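Side-chain contacts in glucoamylase (Thermoanaerobacterium thermosaccharolyticum, PDB 1LF6), which hydrolyses starch-type glucans from their non-reducing ends, probably releasing beta-D-glucose one unit at a time, and probably also cleaves isomaltose: residues Leu417-Pro420 against Leu421-Ile425; Asn465-Tyr468 against Glu469-Gln472; Lys473-Glu476 against Lys477-Trp481. One frame throughout, in Å; residues are numbered along the deposited sequence.

Contact 1: residues Leu417-Pro420 against Leu421-Ile425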
ATOM      1  N   LEU A 417      -5.765  15.967  21.875  1.00 25.41           N
ATOM      2  CA  LEU A 417      -6.378  15.314  20.720  1.00 25.16           C
ATOM      3  C   LEU A 417      -7.906  15.351  20.663  1.00 23.50           C
ATOM      4  O   LEU A 417      -8.493  15.894  19.723  1.00 23.28           O
ATOM      5  CB  LEU A 417      -5.907  13.857  20.663  1.00 24.37           C
ATOM      6  CG  LEU A 417      -6.232  12.946  19.470  1.00 27.29           C
ATOM      7  CD1 LEU A 417      -7.734  12.674  19.374  1.00 25.54           C
ATOM      8  CD2 LEU A 417      -5.716  13.594  18.204  1.00 27.04           C
ATOM      9  N   VAL A 418      -8.543  14.771  21.670  1.00 21.81           N
ATOM     10  CA  VAL A 418      -9.996  14.685  21.722  1.00 20.32           C
ATOM     11  C   VAL A 418     -10.746  16.008  21.715  1.00 21.52           C
ATOM     12  O   VAL A 418     -11.577  16.243  20.835  1.00 22.87           O
ATOM     13  CB  VAL A 418     -10.446  13.851  22.942  1.00 19.66           C
ATOM     14  CG1 VAL A 418     -11.962  13.767  22.994  1.00 16.38           C
ATOM     15  CG2 VAL A 418      -9.829  12.448  22.861  1.00 16.89           C
ATOM     16  N   LYS A 419     -10.459  16.875  22.681  1.00 20.94           N
ATOM     17  CA  LYS A 419     -11.157  18.154  22.758  1.00 21.63           C
ATOM     18  C   LYS A 419     -10.997  19.020  21.508  1.00 19.85           C
ATOM     19  O   LYS A 419     -11.982  19.520  20.971  1.00 20.99           O
ATOM     20  CB  LYS A 419     -10.716  18.925  24.010  1.00 21.73           C
ATOM     21  CG  LYS A 419     -11.382  20.280  24.178  1.00 25.01           C
ATOM     22  CD  LYS A 419     -11.413  20.692  25.651  1.00 28.59           C
ATOM     23  CE  LYS A 419     -11.682  22.178  25.808  1.00 28.94           C
ATOM     24  NZ  LYS A 419     -12.860  22.636  25.025  1.00 31.11           N
ATOM     25  N   PRO A 420      -9.761  19.216  21.023  1.00 20.34           N
ATOM     26  CA  PRO A 420      -9.651  20.051  19.820  1.00 20.67           C
ATOM     27  C   PRO A 420     -10.407  19.499  18.602  1.00 20.66           C
ATOM     28  O   PRO A 420     -11.028  20.258  17.854  1.00 20.21           O
ATOM     29  CB  PRO A 420      -8.139  20.148  19.593  1.00 21.95           C
ATOM     30  CG  PRO A 420      -7.586  18.942  20.314  1.00 26.03           C
ATOM     31  CD  PRO A 420      -8.435  18.853  21.548  1.00 21.47           C
ATOM     32  N   LEU A 421     -10.371  18.184  18.408  1.00 19.70           N
ATOM     33  CA  LEU A 421     -11.068  17.583  17.273  1.00 17.79           C
ATOM     34  C   LEU A 421     -12.577  17.617  17.467  1.00 17.59           C
ATOM     35  O   LEU A 421     -13.321  17.885  16.523  1.00 16.98           O
ATOM     36  CB  LEU A 421     -10.599  16.142  17.047  1.00 14.29           C
ATOM     37  CG  LEU A 421      -9.175  15.986  16.514  1.00 15.11           C
ATOM     38  CD1 LEU A 421      -8.852  14.509  16.362  1.00 15.17           C
ATOM     39  CD2 LEU A 421      -9.038  16.712  15.165  1.00 13.83           C
ATOM     40  N   ALA A 422     -13.029  17.346  18.689  1.00 17.35           N
ATOM     41  CA  ALA A 422     -14.453  17.364  18.982  1.00 18.56           C
ATOM     42  C   ALA A 422     -15.003  18.771  18.770  1.00 19.12           C
ATOM     43  O   ALA A 422     -16.072  18.945  18.179  1.00 18.03           O
ATOM     44  CB  ALA A 422     -14.708  16.907  20.419  1.00 19.01           C
ATOM     45  N   ASP A 423     -14.270  19.772  19.251  1.00 19.51           N
ATOM     46  CA  ASP A 423     -14.692  21.163  19.104  1.00 20.82           C
ATOM     47  C   ASP A 423     -14.682  21.576  17.638  1.00 21.21           C
ATOM     48  O   ASP A 423     -15.521  22.357  17.200  1.00 22.74           O
ATOM     49  CB  ASP A 423     -13.778  22.102  19.900  1.00 22.56           C
ATOM     50  CG  ASP A 423     -13.912  21.916  21.410  1.00 23.40           C
ATOM     51  OD1 ASP A 423     -14.993  21.489  21.868  1.00 24.13           O
ATOM     52  OD2 ASP A 423     -12.940  22.216  22.130  1.00 23.71           O
ATOM     53  N   PHE A 424     -13.725  21.051  16.879  1.00 20.34           N
ATOM     54  CA  PHE A 424     -13.636  21.377  15.463  1.00 20.83           C
ATOM     55  C   PHE A 424     -14.840  20.794  14.716  1.00 19.23           C
ATOM     56  O   PHE A 424     -15.447  21.464  13.880  1.00 19.24           O
ATOM     57  CB  PHE A 424     -12.331  20.832  14.878  1.00 20.32           C
ATOM     58  CG  PHE A 424     -12.134  21.160  13.428  1.00 20.82           C
ATOM     59  CD1 PHE A 424     -11.947  20.147  12.493  1.00 20.92           C
ATOM     60  CD2 PHE A 424     -12.144  22.481  12.991  1.00 21.31           C
ATOM     61  CE1 PHE A 424     -11.772  20.446  11.144  1.00 20.17           C
ATOM     62  CE2 PHE A 424     -11.970  22.789  11.646  1.00 20.94           C
ATOM     63  CZ  PHE A 424     -11.784  21.769  10.721  1.00 19.84           C
ATOM     64  N   ILE A 425     -15.183  19.550  15.029  1.00 18.35           N
ATOM     65  CA  ILE A 425     -16.317  18.883  14.401  1.00 18.76           C
ATOM     66  C   ILE A 425     -17.637  19.609  14.674  1.00 18.85           C
ATOM     67  O   ILE A 425     -18.462  19.766  13.776  1.00 18.26           O
ATOM     68  CB  ILE A 425     -16.451  17.429  14.903  1.00 18.62           C
ATOM     69  CG1 ILE A 425     -15.276  16.593  14.392  1.00 17.16           C
ATOM     70  CG2 ILE A 425     -17.776  16.826  14.439  1.00 16.00           C
ATOM     71  CD1 ILE A 425     -15.189  15.219  15.019  1.00 17.16           C
TER
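Lys-419 reaches one helical turn forward to Asp-423, and its NZ forms a salt bridge with OD2 at 2.9 Å, approaching the carboxylate by the syn lone pair of that oxygen. The lysine chain leaves with CG anti to the backbone N (chi1 180°) and bends at its last torsion, which turns NZ toward OD2. On another side of the same turn Leu-417 and Leu-421 meet through their methyls, CD1 to CD1 at 3.7 Å. Beneath both pairs run the backbone bonds of an alpha helix, among them Ala-422 N to Val-418 O at 2.8 Å. Pro-420 has no N-H to give to the turn before, and the helix kinks there, yet its carbonyl still accepts from Phe-424 N at 3.0 Å. Farther out, Leu-417 and Leu-421 pack on Val-372 of helix 358-375, while the small Ala-422 lets Ala-458 and Tyr-474 come close. The other carboxylate oxygen of Asp-423, OD1, is hydrogen-bonded to Tyr-474 OH of helix 468-489. Asp-423 thus divides its two oxygens between an ammonium and a phenol, an environment that would probably keep it ionised and limit its rotation.

Contact 2: residues Asn465-Tyr468 against Glu469-Gln472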
ATOM      1  N   ASN A 465     -12.213  12.674  32.219  1.00 34.48           N
ATOM      2  CA  ASN A 465     -11.382  13.806  32.606  1.00 35.19           C
ATOM      3  C   ASN A 465     -12.178  14.796  33.453  1.00 35.45           C
ATOM      4  O   ASN A 465     -11.716  15.898  33.753  1.00 34.92           O
ATOM      5  CB  ASN A 465     -10.840  14.489  31.349  1.00 35.17           C
ATOM      6  CG  ASN A 465      -9.740  13.684  30.684  1.00 36.53           C
ATOM      7  OD1 ASN A 465      -8.561  13.847  31.000  1.00 37.45           O
ATOM      8  ND2 ASN A 465     -10.120  12.795  29.773  1.00 36.23           N
ATOM      9  N   LYS A 466     -13.384  14.383  33.829  1.00 36.09           N
ATOM     10  CA  LYS A 466     -14.276  15.193  34.650  1.00 37.51           C
ATOM     11  C   LYS A 466     -14.687  16.524  34.021  1.00 37.34           C
ATOM     12  O   LYS A 466     -15.001  17.480  34.727  1.00 38.03           O
ATOM     13  CB  LYS A 466     -13.644  15.428  36.027  1.00 38.81           C
ATOM     14  CG  LYS A 466     -13.437  14.145  36.823  1.00 41.11           C
ATOM     15  CD  LYS A 466     -12.804  14.421  38.181  1.00 44.02           C
ATOM     16  CE  LYS A 466     -12.643  13.140  38.990  1.00 45.57           C
ATOM     17  NZ  LYS A 466     -12.003  13.399  40.312  1.00 46.93           N
ATOM     18  N   ASP A 467     -14.686  16.580  32.693  1.00 35.41           N
ATOM     19  CA  ASP A 467     -15.096  17.784  31.975  1.00 34.98           C
ATOM     20  C   ASP A 467     -16.554  17.552  31.589  1.00 35.92           C
ATOM     21  O   ASP A 467     -16.892  17.410  30.411  1.00 35.70           O
ATOM     22  CB  ASP A 467     -14.248  17.977  30.716  1.00 33.24           C
ATOM     23  CG  ASP A 467     -14.598  19.248  29.972  1.00 31.81           C
ATOM     24  OD1 ASP A 467     -15.642  19.851  30.290  1.00 33.37           O
ATOM     25  OD2 ASP A 467     -13.835  19.639  29.064  1.00 30.71           O
ATOM     26  N   TYR A 468     -17.413  17.507  32.599  1.00 36.64           N
ATOM     27  CA  TYR A 468     -18.830  17.251  32.392  1.00 37.60           C
ATOM     28  C   TYR A 468     -19.525  18.247  31.474  1.00 36.62           C
ATOM     29  O   TYR A 468     -20.481  17.892  30.784  1.00 35.96           O
ATOM     30  CB  TYR A 468     -19.538  17.185  33.743  1.00 39.18           C
ATOM     31  CG  TYR A 468     -18.854  16.243  34.708  1.00 41.36           C
ATOM     32  CD1 TYR A 468     -17.812  16.685  35.523  1.00 42.27           C
ATOM     33  CD2 TYR A 468     -19.219  14.900  34.776  1.00 41.96           C
ATOM     34  CE1 TYR A 468     -17.150  15.812  36.382  1.00 44.70           C
ATOM     35  CE2 TYR A 468     -18.563  14.017  35.630  1.00 44.54           C
ATOM     36  CZ  TYR A 468     -17.530  14.478  36.429  1.00 44.90           C
ATOM     37  OH  TYR A 468     -16.883  13.605  37.273  1.00 46.15           O
ATOM     38  N   GLU A 469     -19.051  19.488  31.461  1.00 36.09           N
ATOM     39  CA  GLU A 469     -19.646  20.502  30.599  1.00 37.46           C
ATOM     40  C   GLU A 469     -19.471  20.105  29.134  1.00 35.83           C
ATOM     41  O   GLU A 469     -20.427  20.113  28.360  1.00 36.00           O
ATOM     42  CB  GLU A 469     -19.001  21.867  30.842  1.00 39.69           C
ATOM     43  CG  GLU A 469     -19.350  22.495  32.184  1.00 45.28           C
ATOM     44  CD  GLU A 469     -18.821  23.915  32.316  1.00 47.65           C
ATOM     45  OE1 GLU A 469     -19.072  24.548  33.365  1.00 49.44           O
ATOM     46  OE2 GLU A 469     -18.155  24.395  31.373  1.00 48.33           O
ATOM     47  N   SER A 470     -18.246  19.762  28.755  1.00 33.74           N
ATOM     48  CA  SER A 470     -17.966  19.357  27.383  1.00 31.64           C
ATOM     49  C   SER A 470     -18.664  18.036  27.075  1.00 30.04           C
ATOM     50  O   SER A 470     -19.206  17.848  25.987  1.00 28.75           O
ATOM     51  CB  SER A 470     -16.455  19.206  27.169  1.00 31.07           C
ATOM     52  OG  SER A 470     -15.792  20.456  27.269  1.00 33.67           O
ATOM     53  N   ALA A 471     -18.647  17.124  28.040  1.00 30.04           N
ATOM     54  CA  ALA A 471     -19.277  15.823  27.874  1.00 30.49           C
ATOM     55  C   ALA A 471     -20.731  15.978  27.436  1.00 32.32           C
ATOM     56  O   ALA A 471     -21.155  15.378  26.452  1.00 32.15           O
ATOM     57  CB  ALA A 471     -19.205  15.042  29.172  1.00 29.65           C
ATOM     58  N   GLN A 472     -21.488  16.788  28.172  1.00 32.80           N
ATOM     59  CA  GLN A 472     -22.892  17.019  27.857  1.00 32.26           C
ATOM     60  C   GLN A 472     -23.055  17.651  26.478  1.00 30.72           C
ATOM     61  O   GLN A 472     -23.931  17.268  25.702  1.00 29.94           O
ATOM     62  CB  GLN A 472     -23.526  17.933  28.905  1.00 35.13           C
ATOM     63  CG  GLN A 472     -25.004  18.167  28.673  1.00 38.93           C
ATOM     64  CD  GLN A 472     -25.587  19.190  29.615  1.00 42.49           C
ATOM     65  OE1 GLN A 472     -25.588  19.005  30.832  1.00 44.57           O
ATOM     66  NE2 GLN A 472     -26.091  20.285  29.056  1.00 45.64           N
TER
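Asp-467 and Ser-470 are joined by two hydrogen bonds, one to each oxygen of the carboxylate. The backbone N of Ser-470 donates to Asp-467 OD1 at 3.0 Å, and the hydroxyl OG donates to OD2 at 2.8 Å. Both donors stand off the carboxylate plane, 53° out of it for the amide and 39° for the hydroxyl, so the serine meets a face of the acid. Asp-467 has CG anti to its own nitrogen (chi1 -177°), which carries the carboxylate forward over the first turn. A short acid suits this place because its oxygens can reach an amide that has no carbonyl of a preceding turn to bind. Outside the two segments, OD2 is also hydrogen-bonded to Tyr-414 OH of helix 414-428, and this links the cap to a neighbouring helix.

The backbone bonds begin at the same point. Ala-471 N donates to Asp-467 O at 3.0 Å, in the carbonyl plane, and Gln-472 N to Tyr-468 O at an equal distance.

In van der Waals contact, Ala-471 CB rests against the carbonyl oxygen of Tyr-468, 3.5 Å from O; outside the segments its small methyl packs on Ala-462 and Glu-463 of helix 445-464.

Among charges, Glu-469 OE2 stands 5.3 Å from Asp-467 OD1. Both acids lie near the helix start, where the partial positive charge of the dipole would probably ease their mutual repulsion.

Lys-466, with positive phi, is the C-prime residue of the Schellman motif that ends helix 445-464, and Asp-467 N contributes to it by bonding Ala-462 O. Asp-467 therefore closes one helix with its backbone and, with its side chain, N-caps helix 468-489: a tight helix-to-helix turn within the (alpha/alpha) barrel of this family 15 glycoside hydrolase.

Contact 3: residues Lys473-Glu476 against Lys477-Trp481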
ATOM      1  N   LYS A 473     -22.208  18.627  26.184  1.00 29.35           N
ATOM      2  CA  LYS A 473     -22.231  19.329  24.904  1.00 28.69           C
ATOM      3  C   LYS A 473     -22.015  18.371  23.724  1.00 27.07           C
ATOM      4  O   LYS A 473     -22.754  18.399  22.738  1.00 26.60           O
ATOM      5  CB  LYS A 473     -21.141  20.403  24.909  1.00 28.39           C
ATOM      6  CG  LYS A 473     -21.033  21.215  23.635  1.00 32.75           C
ATOM      7  CD  LYS A 473     -19.944  22.279  23.775  1.00 35.42           C
ATOM      8  CE  LYS A 473     -19.764  23.069  22.494  1.00 38.95           C
ATOM      9  NZ  LYS A 473     -21.042  23.686  22.038  1.00 41.59           N
ATOM     10  N   TYR A 474     -20.994  17.530  23.838  1.00 24.96           N
ATOM     11  CA  TYR A 474     -20.666  16.567  22.800  1.00 23.58           C
ATOM     12  C   TYR A 474     -21.801  15.575  22.562  1.00 23.55           C
ATOM     13  O   TYR A 474     -22.229  15.383  21.427  1.00 22.55           O
ATOM     14  CB  TYR A 474     -19.388  15.816  23.175  1.00 21.26           C
ATOM     15  CG  TYR A 474     -18.149  16.683  23.205  1.00 20.16           C
ATOM     16  CD1 TYR A 474     -17.044  16.324  23.969  1.00 18.45           C
ATOM     17  CD2 TYR A 474     -18.080  17.866  22.465  1.00 21.32           C
ATOM     18  CE1 TYR A 474     -15.900  17.120  24.004  1.00 18.42           C
ATOM     19  CE2 TYR A 474     -16.935  18.671  22.492  1.00 20.67           C
ATOM     20  CZ  TYR A 474     -15.850  18.287  23.269  1.00 19.54           C
ATOM     21  OH  TYR A 474     -14.725  19.086  23.320  1.00 17.83           O
ATOM     22  N   GLN A 475     -22.292  14.954  23.632  1.00 23.54           N
ATOM     23  CA  GLN A 475     -23.374  13.981  23.511  1.00 24.31           C
ATOM     24  C   GLN A 475     -24.661  14.555  22.955  1.00 22.58           C
ATOM     25  O   GLN A 475     -25.333  13.906  22.157  1.00 22.35           O
ATOM     26  CB  GLN A 475     -23.665  13.317  24.851  1.00 25.10           C
ATOM     27  CG  GLN A 475     -22.770  12.136  25.148  1.00 31.38           C
ATOM     28  CD  GLN A 475     -22.889  10.994  24.138  1.00 29.36           C
ATOM     29  OE1 GLN A 475     -22.138  10.029  24.211  1.00 30.19           O
ATOM     30  NE2 GLN A 475     -23.830  11.101  23.199  1.00 27.71           N
ATOM     31  N   GLU A 476     -25.015  15.762  23.384  1.00 22.79           N
ATOM     32  CA  GLU A 476     -26.228  16.406  22.892  1.00 22.79           C
ATOM     33  C   GLU A 476     -26.141  16.583  21.380  1.00 20.73           C
ATOM     34  O   GLU A 476     -27.113  16.357  20.660  1.00 20.00           O
ATOM     35  CB  GLU A 476     -26.420  17.769  23.560  1.00 25.50           C
ATOM     36  CG  GLU A 476     -27.321  17.738  24.783  1.00 31.25           C
ATOM     37  CD  GLU A 476     -27.408  19.086  25.482  1.00 35.01           C
ATOM     38  OE1 GLU A 476     -27.691  20.092  24.800  1.00 36.16           O
ATOM     39  OE2 GLU A 476     -27.195  19.138  26.712  1.00 37.78           O
ATOM     40  N   LYS A 477     -24.971  16.999  20.910  1.00 18.76           N
ATOM     41  CA  LYS A 477     -24.748  17.203  19.489  1.00 19.66           C
ATOM     42  C   LYS A 477     -24.864  15.852  18.784  1.00 18.87           C
ATOM     43  O   LYS A 477     -25.573  15.717  17.785  1.00 19.13           O
ATOM     44  CB  LYS A 477     -23.357  17.802  19.261  1.00 21.44           C
ATOM     45  CG  LYS A 477     -23.110  18.322  17.854  1.00 25.72           C
ATOM     46  CD  LYS A 477     -24.006  19.517  17.514  1.00 27.31           C
ATOM     47  CE  LYS A 477     -23.699  20.724  18.380  1.00 28.03           C
ATOM     48  NZ  LYS A 477     -24.513  21.911  17.984  1.00 29.08           N
ATOM     49  N   ALA A 478     -24.181  14.848  19.326  1.00 17.51           N
ATOM     50  CA  ALA A 478     -24.199  13.504  18.755  1.00 17.93           C
ATOM     51  C   ALA A 478     -25.619  12.964  18.620  1.00 18.79           C
ATOM     52  O   ALA A 478     -25.981  12.407  17.581  1.00 19.99           O
ATOM     53  CB  ALA A 478     -23.356  12.562  19.619  1.00 14.73           C
ATOM     54  N   ASP A 479     -26.418  13.132  19.670  1.00 16.78           N
ATOM     55  CA  ASP A 479     -27.796  12.664  19.667  1.00 18.78           C
ATOM     56  C   ASP A 479     -28.620  13.393  18.610  1.00 19.20           C
ATOM     57  O   ASP A 479     -29.448  12.788  17.924  1.00 17.62           O
ATOM     58  CB  ASP A 479     -28.438  12.874  21.043  1.00 18.03           C
ATOM     59  CG  ASP A 479     -27.873  11.939  22.106  1.00 21.73           C
ATOM     60  OD1 ASP A 479     -28.278  12.073  23.277  1.00 22.84           O
ATOM     61  OD2 ASP A 479     -27.037  11.068  21.776  1.00 20.30           O
ATOM     62  N   ASN A 480     -28.391  14.697  18.489  1.00 20.04           N
ATOM     63  CA  ASN A 480     -29.105  15.513  17.516  1.00 20.82           C
ATOM     64  C   ASN A 480     -28.779  15.059  16.095  1.00 20.66           C
ATOM     65  O   ASN A 480     -29.679  14.788  15.294  1.00 22.71           O
ATOM     66  CB  ASN A 480     -28.731  16.990  17.692  1.00 21.01           C
ATOM     67  CG  ASN A 480     -29.380  17.884  16.649  1.00 24.67           C
ATOM     68  OD1 ASN A 480     -30.608  17.953  16.550  1.00 29.29           O
ATOM     69  ND2 ASN A 480     -28.561  18.574  15.866  1.00 22.38           N
ATOM     70  N   TRP A 481     -27.491  14.976  15.785  1.00 19.65           N
ATOM     71  CA  TRP A 481     -27.066  14.552  14.456  1.00 19.07           C
ATOM     72  C   TRP A 481     -27.514  13.124  14.161  1.00 18.61           C
ATOM     73  O   TRP A 481     -27.871  12.803  13.030  1.00 19.75           O
ATOM     74  CB  TRP A 481     -25.543  14.665  14.326  1.00 16.16           C
ATOM     75  CG  TRP A 481     -25.033  16.080  14.396  1.00 17.46           C
ATOM     76  CD1 TRP A 481     -25.777  17.217  14.564  1.00 16.22           C
ATOM     77  CD2 TRP A 481     -23.668  16.507  14.294  1.00 15.76           C
ATOM     78  NE1 TRP A 481     -24.957  18.321  14.572  1.00 16.73           N
ATOM     79  CE2 TRP A 481     -23.660  17.914  14.408  1.00 17.02           C
ATOM     80  CE3 TRP A 481     -22.449  15.838  14.119  1.00 17.45           C
ATOM     81  CZ2 TRP A 481     -22.480  18.662  14.351  1.00 17.34           C
ATOM     82  CZ3 TRP A 481     -21.277  16.583  14.062  1.00 14.29           C
ATOM     83  CH2 TRP A 481     -21.303  17.976  14.178  1.00 16.53           C
TER
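Four successive i to i+4 hydrogen bonds carry the alpha helix from 473-476 into 477-481, the shortest running from Asp-479 N to Gln-475 O at 2.8 Å. Beside it, the carboxylate of Asp-479 and the amide of Gln-475 cross with their planes 48° apart, and NE2 comes no nearer to OD2 than 3.5 Å, a loose polar approach. The bend of Gln-475 at chi2 (-61°) brings NE2 also to 3.9 Å from Ala-478 CB. Asp-479 has stronger partners in the C-terminal helix 676-682: OD1 forms a salt bridge with Arg-681, and OD2 a hydrogen bond with Tyr-682 OH. An alanine at Asp-479 is likely to leave that arginine without its counter-charge and that hydroxyl without its acceptor, weakening the tie to the terminal helix. Helix 468-489 belongs to the (alpha/alpha) barrel, and the side of it that faces helix 414-428 carries Tyr-474, whose ring packs on Ala-422 and Ile-426. Lys-477 folds at chi2 and chi3, and its CG lies 3.4 Å above a face of the Trp-481 ring, toward the rim. This flexible chain suits a boundary position: its methylenes pack on the indole and on Leu-455 and Ile-426, while NZ stays 5.6 Å from Lys-473 NZ.

Contact 2 lies at the surface, where helix 468-489 starts; contacts 1 and 3 are partly buried, on helices 414-428 and 468-489, which pack side by side. Contacts 2 and 3 follow one another on a single helix, whereas contact 1 joins contact 3 through space: Ala-422 CB rests 3.4 Å from Tyr-474 CZ, and Ile-425 O lies as near to Trp-481 CH2. In each contact an aspartate bonds a tyrosine hydroxyl of another helix; its second partner differs, a lysine one turn away in contact 1, the helix N-terminus in contact 2 and Arg-681 in contact 3. Polar capping thus dominates at the exposed helix start, apolar packing where the two helices meet.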